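Local coordinates for DBF2 kinase activator protein MOB1 (Saccharomyces cerevisiae, PDB 2HJN) that activates the mitotic-exit kinase Dbf2 by binding to it, which allows Cdc15 to phosphorylate and switch on that kinase in late anaphase, at residues Met92-Ile97 and Ala182-His187; Thr98-Pro103 and Phe189-Glu194; Arg176-Tyr181 and Gly224-Leu229. All blocks are in the same frame, centred on the assembly; numbering follows the deposited sequence.

Interaction 1: residues Met92-Ile97 and Ala182-His187. With ZN (zinc ion), chain B.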
loop_
_atom_site.group_PDB
_atom_site.type_symbol
_atom_site.label_atom_id
_atom_site.label_comp_id
_atom_site.label_asym_id
_atom_site.label_seq_id
_atom_site.Cartn_x
_atom_site.Cartn_y
_atom_site.Cartn_z
HETATM N N MSE A 92 1.407 -4.575 4.149
HETATM C CA MSE A 92 1.249 -3.452 3.206
HETATM C C MSE A 92 0.165 -3.752 2.164
HETATM O O MSE A 92 -0.690 -2.889 1.871
HETATM C CB MSE A 92 2.605 -3.078 2.549
HETATM C CG MSE A 92 2.483 -1.982 1.418
HETATM SE SE MSE A 92 1.926 -2.749 -0.303
HETATM C CE MSE A 92 3.589 -3.730 -0.571
ATOM N N LEU A 93 0.141 -4.982 1.663
ATOM C CA LEU A 93 -0.860 -5.387 0.660
ATOM C C LEU A 93 -2.293 -5.485 1.236
ATOM O O LEU A 93 -3.235 -4.990 0.630
ATOM C CB LEU A 93 -0.426 -6.676 -0.031
ATOM C CG LEU A 93 0.780 -6.567 -1.003
ATOM C CD1 LEU A 93 1.352 -7.958 -1.213
ATOM C CD2 LEU A 93 0.441 -5.918 -2.368
ATOM N N TYR A 94 -2.467 -6.064 2.427
ATOM C CA TYR A 94 -3.830 -6.068 3.064
ATOM C C TYR A 94 -4.283 -4.692 3.429
ATOM O O TYR A 94 -5.452 -4.317 3.253
ATOM C CB TYR A 94 -3.922 -7.044 4.258
ATOM C CG TYR A 94 -5.196 -7.843 4.257
ATOM C CD1 TYR A 94 -5.226 -9.132 3.740
ATOM C CD2 TYR A 94 -6.384 -7.308 4.740
ATOM C CE1 TYR A 94 -6.406 -9.864 3.703
ATOM C CE2 TYR A 94 -7.603 -8.057 4.728
ATOM C CZ TYR A 94 -7.592 -9.325 4.206
ATOM O OH TYR A 94 -8.735 -10.072 4.187
ATOM N N GLY A 95 -3.353 -3.897 3.871
ATOM C CA GLY A 95 -3.622 -2.526 4.235
ATOM C C GLY A 95 -4.135 -1.715 3.082
ATOM O O GLY A 95 -4.905 -0.804 3.285
ATOM N N SER A 96 -3.673 -1.992 1.867
ATOM C CA SER A 96 -4.124 -1.234 0.700
ATOM C C SER A 96 -5.615 -1.454 0.364
ATOM O O SER A 96 -6.305 -0.560 -0.170
ATOM C CB SER A 96 -3.234 -1.535 -0.528
ATOM O OG SER A 96 -3.573 -2.776 -1.123
ATOM N N ILE A 97 -6.122 -2.635 0.699
ATOM C CA ILE A 97 -7.504 -2.978 0.345
ATOM C C ILE A 97 -8.434 -3.183 1.551
ATOM O O ILE A 97 -9.579 -3.636 1.386
ATOM C CB ILE A 97 -7.577 -4.167 -0.666
ATOM C CG1 ILE A 97 -6.737 -5.376 -0.203
ATOM C CG2 ILE A 97 -7.089 -3.702 -2.011
ATOM C CD1 ILE A 97 -7.450 -6.343 0.704
ATOM N N ALA A 182 -3.945 -16.167 -0.211
ATOM C CA ALA A 182 -5.049 -16.888 -0.882
ATOM C C ALA A 182 -6.353 -16.074 -0.856
ATOM O O ALA A 182 -7.092 -16.003 -1.866
ATOM C CB ALA A 182 -5.261 -18.310 -0.290
ATOM N N HIS A 183 -6.670 -15.479 0.295
ATOM C CA HIS A 183 -7.894 -14.646 0.379
ATOM C C HIS A 183 -7.830 -13.414 -0.563
ATOM O O HIS A 183 -8.841 -13.036 -1.188
ATOM C CB HIS A 183 -8.184 -14.212 1.834
ATOM C CG HIS A 183 -9.485 -13.487 1.975
ATOM N ND1 HIS A 183 -10.704 -14.092 1.745
ATOM C CD2 HIS A 183 -9.743 -12.169 2.165
ATOM C CE1 HIS A 183 -11.662 -13.185 1.827
ATOM N NE2 HIS A 183 -11.104 -12.009 2.078
ATOM N N ILE A 184 -6.663 -12.757 -0.615
ATOM C CA ILE A 184 -6.481 -11.558 -1.452
ATOM C C ILE A 184 -6.740 -11.867 -2.918
ATOM O O ILE A 184 -7.501 -11.173 -3.580
ATOM C CB ILE A 184 -5.034 -10.866 -1.290
ATOM C CG1 ILE A 184 -4.850 -10.218 0.078
ATOM C CG2 ILE A 184 -4.828 -9.678 -2.272
ATOM C CD1 ILE A 184 -3.387 -9.962 0.427
ATOM N N TYR A 185 -6.087 -12.922 -3.427
ATOM C CA TYR A 185 -6.168 -13.284 -4.855
ATOM C C TYR A 185 -7.568 -13.720 -5.243
ATOM O O TYR A 185 -8.071 -13.362 -6.315
ATOM C CB TYR A 185 -5.202 -14.463 -5.125
ATOM C CG TYR A 185 -3.840 -14.048 -5.589
ATOM C CD1 TYR A 185 -2.722 -14.215 -4.761
ATOM C CD2 TYR A 185 -3.661 -13.439 -6.849
ATOM C CE1 TYR A 185 -1.450 -13.811 -5.182
ATOM C CE2 TYR A 185 -2.400 -13.022 -7.272
ATOM C CZ TYR A 185 -1.293 -13.211 -6.432
ATOM O OH TYR A 185 -0.012 -12.836 -6.845
ATOM N N CYS A 186 -8.199 -14.550 -4.397
ATOM C CA CYS A 186 -9.530 -15.118 -4.704
ATOM C C CYS A 186 -10.717 -14.163 -4.419
ATOM O O CYS A 186 -11.793 -14.299 -5.033
ATOM C CB CYS A 186 -9.752 -16.456 -3.999
ATOM S SG CYS A 186 -8.550 -17.724 -4.458
ATOM N N HIS A 187 -10.537 -13.199 -3.533
ATOM C CA HIS A 187 -11.642 -12.302 -3.207
ATOM C C HIS A 187 -11.439 -10.794 -3.345
ATOM O O HIS A 187 -12.428 -10.036 -3.355
ATOM C CB HIS A 187 -12.257 -12.746 -1.861
ATOM C CG HIS A 187 -12.731 -14.175 -1.913
ATOM N ND1 HIS A 187 -13.888 -14.535 -2.556
ATOM C CD2 HIS A 187 -12.130 -15.338 -1.552
ATOM C CE1 HIS A 187 -14.033 -15.847 -2.505
ATOM N NE2 HIS A 187 -12.962 -16.358 -1.927
HETATM ZN ZN ZN B . -12.262 -10.216 2.221
#
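A tyrosine hydroxyl set against a zinc-bound histidine marks this contact: Tyr-94 OH lies 3.1 Å from His-183 CD2, an imidazole carbon next to the metal-binding nitrogen. The carbon sits at the edge of the phenol ring, near its plane, whereas the hydroxyl meets the imidazole at a slant. The pair is not a hydrogen bond, and the hydroxyl, buried by the contact, has no polar partner in the model; the Cys-101 side chain packs against it. His-183 is held at both ring nitrogens. Its NE2 binds zinc at 2.1 Å, in a site completed by Cys-101, Cys-106 and His-188, and its ND1 is hydrogen-bonded to the carbonyl of Ile-110. A chi1 of -174° points the ring at the metal, and the bonds at both nitrogens probably limit its rotation.

The rest of the contact is apolar. Ile-184 CG1 is 3.8 Å from Tyr-94 CD1, the side chains lying alongside one another and pointing in opposite senses, and Ile-184 CD1 reaches Leu-93 CB at 4.4 Å. One face of the Tyr-94 ring is covered from its own segment by Ile-97 CD1, 4.2 Å above the ring plane and over its centre. Replaced by alanine, Tyr-94 would no longer fill the space beside the zinc-bound imidazole, and Ile-184 CG1 and Ile-97 CD1 would probably lose the ring they pack on.

The short helical segments run 40° apart with axes 11.3 Å from each other, a separation bridged by these long side chains. Helices 75-97 and 165-187 thus meet in the buried helical core of the Mob1/phocein fold, with Val-136 and Ala-132 of helix 132-147 touching Tyr-94 and His-183, Ile-192 of helix 189-194 against Ile-184, and helix 198-214 packed against Leu-93.

Interaction 2: residues Thr98-Pro103 and Phe189-Glu194. With ZN (zinc ion), chain B.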
loop_
_atom_site.group_PDB
_atom_site.type_symbol
_atom_site.label_atom_id
_atom_site.label_comp_id
_atom_site.label_asym_id
_atom_site.label_seq_id
_atom_site.Cartn_x
_atom_site.Cartn_y
_atom_site.Cartn_z
ATOM N N THR A 98 -7.934 -2.849 2.743
ATOM C CA THR A 98 -8.622 -3.235 3.991
ATOM C C THR A 98 -10.085 -2.736 4.119
ATOM O O THR A 98 -10.961 -3.421 4.746
ATOM C CB THR A 98 -7.826 -2.767 5.239
ATOM O OG1 THR A 98 -8.470 -3.281 6.399
ATOM C CG2 THR A 98 -7.793 -1.207 5.357
ATOM N N GLU A 99 -10.356 -1.567 3.545
ATOM C CA GLU A 99 -11.728 -1.034 3.579
ATOM C C GLU A 99 -12.711 -1.832 2.727
ATOM O O GLU A 99 -13.903 -1.628 2.856
ATOM C CB GLU A 99 -11.802 0.455 3.186
ATOM C CG GLU A 99 -11.156 1.433 4.150
ATOM C CD GLU A 99 -11.311 2.901 3.668
ATOM O OE1 GLU A 99 -12.439 3.409 3.592
ATOM O OE2 GLU A 99 -10.310 3.526 3.328
ATOM N N PHE A 100 -12.222 -2.716 1.851
ATOM C CA PHE A 100 -13.075 -3.578 0.986
ATOM C C PHE A 100 -13.322 -4.982 1.565
ATOM O O PHE A 100 -14.039 -5.783 0.980
ATOM C CB PHE A 100 -12.432 -3.717 -0.398
ATOM C CG PHE A 100 -12.076 -2.382 -1.043
ATOM C CD1 PHE A 100 -10.745 -2.031 -1.261
ATOM C CD2 PHE A 100 -13.065 -1.468 -1.365
ATOM C CE1 PHE A 100 -10.402 -0.799 -1.829
ATOM C CE2 PHE A 100 -12.734 -0.225 -1.937
ATOM C CZ PHE A 100 -11.393 0.104 -2.171
ATOM N N CYS A 101 -12.726 -5.263 2.721
ATOM C CA CYS A 101 -12.885 -6.557 3.412
ATOM C C CYS A 101 -13.433 -6.328 4.831
ATOM O O CYS A 101 -12.711 -5.998 5.766
ATOM C CB CYS A 101 -11.568 -7.321 3.417
ATOM S SG CYS A 101 -11.645 -8.956 4.139
ATOM N N SER A 102 -14.747 -6.487 4.958
ATOM C CA SER A 102 -15.467 -6.343 6.235
ATOM C C SER A 102 -16.220 -7.642 6.593
ATOM O O SER A 102 -16.323 -8.545 5.785
ATOM C CB SER A 102 -16.497 -5.189 6.157
ATOM O OG SER A 102 -17.607 -5.569 5.352
ATOM N N PRO A 103 -16.738 -7.739 7.839
ATOM C CA PRO A 103 -17.507 -8.920 8.171
ATOM C C PRO A 103 -18.783 -9.091 7.334
ATOM O O PRO A 103 -19.309 -10.210 7.291
ATOM C CB PRO A 103 -17.880 -8.697 9.624
ATOM C CG PRO A 103 -16.898 -7.841 10.140
ATOM C CD PRO A 103 -16.587 -6.866 9.016
ATOM N N PHE A 189 -8.838 -9.336 -5.777
ATOM C CA PHE A 189 -7.881 -8.965 -6.855
ATOM C C PHE A 189 -8.324 -7.754 -7.661
ATOM O O PHE A 189 -7.455 -7.002 -8.105
ATOM C CB PHE A 189 -7.543 -10.129 -7.776
ATOM C CG PHE A 189 -6.327 -9.902 -8.696
ATOM C CD1 PHE A 189 -5.014 -10.173 -8.249
ATOM C CD2 PHE A 189 -6.487 -9.499 -10.036
ATOM C CE1 PHE A 189 -3.896 -9.966 -9.097
ATOM C CE2 PHE A 189 -5.363 -9.285 -10.857
ATOM C CZ PHE A 189 -4.081 -9.527 -10.401
ATOM N N ASN A 190 -9.627 -7.604 -7.899
ATOM C CA ASN A 190 -10.152 -6.417 -8.635
ATOM C C ASN A 190 -9.742 -5.074 -8.035
ATOM O O ASN A 190 -9.576 -4.087 -8.745
ATOM C CB ASN A 190 -11.691 -6.421 -8.856
ATOM C CG ASN A 190 -12.520 -6.928 -7.640
ATOM O OD1 ASN A 190 -13.703 -7.263 -7.816
ATOM N ND2 ASN A 190 -11.925 -6.983 -6.423
ATOM N N GLU A 191 -9.567 -5.068 -6.722
ATOM C CA GLU A 191 -9.290 -3.825 -5.977
ATOM C C GLU A 191 -7.798 -3.554 -6.036
ATOM O O GLU A 191 -7.375 -2.433 -6.136
ATOM C CB GLU A 191 -9.821 -3.955 -4.549
ATOM C CG GLU A 191 -11.384 -3.832 -4.452
ATOM C CD GLU A 191 -12.046 -4.973 -3.677
ATOM O OE1 GLU A 191 -11.347 -5.856 -3.162
ATOM O OE2 GLU A 191 -13.289 -5.001 -3.575
ATOM N N ILE A 192 -7.016 -4.615 -6.021
ATOM C CA ILE A 192 -5.578 -4.551 -6.146
ATOM C C ILE A 192 -5.253 -3.927 -7.537
ATOM O O ILE A 192 -4.418 -3.023 -7.671
ATOM C CB ILE A 192 -4.969 -5.991 -5.940
ATOM C CG1 ILE A 192 -4.929 -6.407 -4.428
ATOM C CG2 ILE A 192 -3.569 -6.182 -6.683
ATOM C CD1 ILE A 192 -4.094 -5.401 -3.579
ATOM N N LEU A 193 -5.955 -4.421 -8.547
ATOM C CA LEU A 193 -5.886 -3.923 -9.935
ATOM C C LEU A 193 -6.281 -2.447 -10.086
ATOM O O LEU A 193 -5.578 -1.664 -10.749
ATOM C CB LEU A 193 -6.817 -4.820 -10.810
ATOM C CG LEU A 193 -6.593 -5.024 -12.308
ATOM C CD1 LEU A 193 -5.195 -5.474 -12.581
ATOM C CD2 LEU A 193 -7.595 -6.061 -12.856
ATOM N N GLU A 194 -7.421 -2.063 -9.515
ATOM C CA GLU A 194 -7.819 -0.620 -9.399
ATOM C C GLU A 194 -6.678 0.321 -8.899
ATOM O O GLU A 194 -6.565 1.480 -9.342
ATOM C CB GLU A 194 -9.022 -0.523 -8.459
ATOM C CG GLU A 194 -9.709 0.836 -8.325
ATOM C CD GLU A 194 -10.417 1.063 -6.937
ATOM O OE1 GLU A 194 -10.335 2.234 -6.474
ATOM O OE2 GLU A 194 -11.049 0.103 -6.322
HETATM ZN ZN ZN B . -12.262 -10.216 2.221
HETATM O O HOH W 1 -15.119 -6.765 -1.242
#
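Phe-100 and Glu-191 meet by a CH-pi interaction: Glu-191 CG stands over one face of the ring, 3.9 Å from its centroid and 21° off the ring normal, displaced toward the rim. The carboxylate lies nearly parallel to the ring, the planes 9° apart, and Glu-191 OE2 comes to 3.5 Å from Phe-100 CB. A bend at chi2 lays the glutamate along the ring in this way. Glu-194 approaches differently: its OE2 lies 4.2 Å from Phe-100 CZ, with its carboxylate steeply inclined to the ring at 68°.

Metal coordination occupies the next residue. Cys-101 SG binds zinc at 2.4 Å, sharing the ion with Cys-106, His-183 and His-188. This Cys2-His2 site, characteristic of the Mob1/phocein fold, ties the loop after helix 75-97 to the end of helix 165-187 and the turn that follows it. Glu-191 touches the site from the second shell, since its OE1 is hydrogen-bonded to ND1 of His-188; that bond may orient the imidazole and could make it a somewhat stronger donor to the metal.

A single water links the segments, donating to Phe-100 O at 2.7 Å and weakly to Glu-191 OE2 at 3.5 Å. The Phe-100 carbonyl is also hydrogen-bonded to the Thr-105 hydroxyl.

The second subunit also takes part: its His-30 meets the Phe-100 ring edge-to-face and hydrogen-bonds through NE2 to Glu-194 OE1.

Interaction 3: residues Arg176-Tyr181 and Gly224-Leu229. With SO4 (sulfate ion), chain C.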
loop_
_atom_site.group_PDB
_atom_site.type_symbol
_atom_site.label_atom_id
_atom_site.label_comp_id
_atom_site.label_asym_id
_atom_site.label_seq_id
_atom_site.Cartn_x
_atom_site.Cartn_y
_atom_site.Cartn_z
ATOM N N ARG A 176 0.531 -20.191 7.653
ATOM C CA ARG A 176 -0.536 -19.197 7.920
ATOM C C ARG A 176 -0.520 -17.933 7.019
ATOM O O ARG A 176 -1.575 -17.507 6.501
ATOM C CB ARG A 176 -0.523 -18.865 9.405
ATOM C CG ARG A 176 -0.776 -20.154 10.239
ATOM C CD ARG A 176 -0.725 -19.905 11.744
ATOM N NE ARG A 176 -0.632 -21.142 12.504
ATOM C CZ ARG A 176 -0.841 -21.233 13.818
ATOM N NH1 ARG A 176 -1.178 -20.148 14.539
ATOM N NH2 ARG A 176 -0.694 -22.410 14.422
ATOM N N LEU A 177 0.654 -17.326 6.810
ATOM C CA LEU A 177 0.731 -16.148 5.946
ATOM C C LEU A 177 0.245 -16.460 4.526
ATOM O O LEU A 177 -0.406 -15.619 3.890
ATOM C CB LEU A 177 2.165 -15.589 5.943
ATOM C CG LEU A 177 2.657 -14.945 7.256
ATOM C CD1 LEU A 177 4.124 -14.438 7.140
ATOM C CD2 LEU A 177 1.735 -13.824 7.771
ATOM N N PHE A 178 0.525 -17.671 4.034
ATOM C CA PHE A 178 -0.006 -18.104 2.705
ATOM C C PHE A 178 -1.507 -17.966 2.586
ATOM O O PHE A 178 -1.955 -17.495 1.572
ATOM C CB PHE A 178 0.426 -19.542 2.294
ATOM C CG PHE A 178 0.050 -19.907 0.847
ATOM C CD1 PHE A 178 1.002 -19.852 -0.178
ATOM C CD2 PHE A 178 -1.248 -20.334 0.537
ATOM C CE1 PHE A 178 0.661 -20.168 -1.493
ATOM C CE2 PHE A 178 -1.626 -20.628 -0.806
ATOM C CZ PHE A 178 -0.670 -20.543 -1.804
ATOM N N ARG A 179 -2.276 -18.394 3.605
ATOM C CA ARG A 179 -3.748 -18.257 3.621
ATOM C C ARG A 179 -4.220 -16.793 3.388
ATOM O O ARG A 179 -5.312 -16.582 2.876
ATOM C CB ARG A 179 -4.323 -18.754 4.978
ATOM C CG ARG A 179 -4.060 -20.289 5.195
ATOM C CD ARG A 179 -4.392 -20.902 6.545
ATOM N NE ARG A 179 -3.808 -22.242 6.529
ATOM C CZ ARG A 179 -3.354 -22.908 7.578
ATOM N NH1 ARG A 179 -3.423 -22.382 8.777
ATOM N NH2 ARG A 179 -2.835 -24.135 7.408
ATOM N N VAL A 180 -3.413 -15.809 3.818
ATOM C CA VAL A 180 -3.733 -14.363 3.590
ATOM C C VAL A 180 -3.574 -14.041 2.114
ATOM O O VAL A 180 -4.447 -13.391 1.520
ATOM C CB VAL A 180 -2.856 -13.418 4.452
ATOM C CG1 VAL A 180 -3.286 -11.954 4.222
ATOM C CG2 VAL A 180 -2.967 -13.803 5.982
ATOM N N TYR A 181 -2.488 -14.504 1.499
ATOM C CA TYR A 181 -2.350 -14.343 0.025
ATOM C C TYR A 181 -3.530 -14.992 -0.695
ATOM O O TYR A 181 -4.062 -14.413 -1.663
ATOM C CB TYR A 181 -1.063 -15.006 -0.520
ATOM C CG TYR A 181 0.202 -14.183 -0.411
ATOM C CD1 TYR A 181 0.362 -12.999 -1.124
ATOM C CD2 TYR A 181 1.261 -14.630 0.385
ATOM C CE1 TYR A 181 1.560 -12.275 -1.020
ATOM C CE2 TYR A 181 2.422 -13.933 0.488
ATOM C CZ TYR A 181 2.574 -12.761 -0.219
ATOM O OH TYR A 181 3.762 -12.134 -0.101
ATOM N N GLY A 224 -3.017 -25.011 -1.563
ATOM C CA GLY A 224 -4.482 -25.148 -1.720
ATOM C C GLY A 224 -4.997 -24.761 -3.094
ATOM O O GLY A 224 -4.617 -25.366 -4.096
ATOM N N PRO A 225 -5.817 -23.688 -3.162
ATOM C CA PRO A 225 -6.385 -23.272 -4.441
ATOM C C PRO A 225 -5.392 -22.541 -5.354
ATOM O O PRO A 225 -5.675 -22.402 -6.557
ATOM C CB PRO A 225 -7.522 -22.317 -4.017
ATOM C CG PRO A 225 -6.962 -21.674 -2.765
ATOM C CD PRO A 225 -6.261 -22.813 -2.054
ATOM N N LEU A 226 -4.262 -22.067 -4.819
ATOM C CA LEU A 226 -3.322 -21.317 -5.647
ATOM C C LEU A 226 -2.240 -22.201 -6.369
ATOM O O LEU A 226 -1.329 -21.674 -6.985
ATOM C CB LEU A 226 -2.699 -20.120 -4.885
ATOM C CG LEU A 226 -3.577 -18.936 -4.396
ATOM C CD1 LEU A 226 -2.700 -17.810 -3.857
ATOM C CD2 LEU A 226 -4.500 -18.404 -5.513
ATOM N N LEU A 227 -2.363 -23.522 -6.292
ATOM C CA LEU A 227 -1.362 -24.414 -6.933
ATOM C C LEU A 227 -0.992 -24.057 -8.364
ATOM O O LEU A 227 0.183 -24.014 -8.661
ATOM C CB LEU A 227 -1.739 -25.905 -6.845
ATOM C CG LEU A 227 -0.595 -26.771 -7.394
ATOM C CD1 LEU A 227 0.640 -26.666 -6.473
ATOM C CD2 LEU A 227 -1.004 -28.202 -7.629
ATOM N N GLU A 228 -1.981 -23.783 -9.236
ATOM C CA GLU A 228 -1.719 -23.390 -10.643
ATOM C C GLU A 228 -1.027 -22.054 -10.733
ATOM O O GLU A 228 -0.134 -21.837 -11.572
ATOM C CB GLU A 228 -3.027 -23.318 -11.481
ATOM C CG GLU A 228 -2.790 -22.947 -12.979
ATOM C CD GLU A 228 -4.054 -22.964 -13.839
ATOM O OE1 GLU A 228 -5.154 -23.182 -13.289
ATOM O OE2 GLU A 228 -3.968 -22.752 -15.079
ATOM N N LEU A 229 -1.448 -21.135 -9.869
ATOM C CA LEU A 229 -0.795 -19.821 -9.789
ATOM C C LEU A 229 0.705 -19.989 -9.496
ATOM O O LEU A 229 1.577 -19.394 -10.174
ATOM C CB LEU A 229 -1.506 -18.987 -8.693
ATOM C CG LEU A 229 -1.670 -17.481 -8.813
ATOM C CD1 LEU A 229 -0.342 -16.899 -8.657
ATOM C CD2 LEU A 229 -2.191 -17.130 -10.179
HETATM S S SO4 C . -1.471 -24.768 11.182
HETATM O O1 SO4 C . -0.018 -24.584 11.254
HETATM O O2 SO4 C . -1.736 -25.496 9.928
HETATM O O3 SO4 C . -2.013 -25.402 12.372
HETATM O O4 SO4 C . -2.225 -23.528 11.132
#
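Phe-178 CZ presses on Leu-226 CB at 3.7 Å, the closest approach between helix segment 176-181 and segment 224-229. Leu-226 CD1 adds to the contact at 4.0 Å from Phe-178 CZ, and the ring meets the leucine obliquely. A second, looser touch puts Leu-226 CD1 4.3 Å from Tyr-181 O, nearly one turn further along the helix. Everything that touches here is buried and apolar apart from that carbonyl.

Torsions set the reach. A chi1 of -172° carries the Phe-178 ring out beside its own carbonyl carbon and brings it up against Leu-226. Leu-226 occupies the N-cap position of helix 227-233 and lies in the 3-10 turn leading into that helix, its CB directed toward segment 176-181. Just before this turn's proline, Gly-224 adopts a positive phi of 45°, and a CB there would probably clash with Pro-225 CD.

Outward from this apolar pair, Phe-223 and Phe-208 pack against Phe-178, while Phe-205 meets Leu-226. The Tyr-181 ring is held by edge-to-face contacts with Phe-205 and Phe-208, and its hydroxyl by Ser-204.

On another side of helix 165-187, a sulfate, probably from the crystallisation liquor, is gripped by Arg-179 through nearly straight bonds, NH1 to O4 at 2.9 Å and NH2 to O2 at 3.1 Å; Arg-176 NE adds a weak one to O4, and Arg-175 NH2 also bonds the sulfate. The arrangement is hydrophobic helix packing in the predominantly helical Mob1/phocein core, joining the C-terminal helix 227-233 to helix 165-187, with a cluster of arginines beside it that holds a sulfate in the crystal.

Interactions 1 and 2 share the zinc site and lie with centres about 7 Å apart: the first supplies His-183 and the second Cys-101, and Tyr-94 OH touches Cys-101 SG at 3.1 Å. They also join where Ile-97 CG2 meets Glu-191 CB at 3.7 Å, and both touch the second subunit. Interaction 3 uses the same helix 165-187 as interaction 1, about 12 Å away between centres, and meets it through Val-180 CG1 on Tyr-94 CD1 (3.5 Å) and Leu-226 CD1 on Tyr-185 CD1 (3.7 Å). Interactions 2 and 3 do not touch, their nearest atoms being about 7 Å apart. Helix 165-187 therefore spans from the metal to the C-terminal helix.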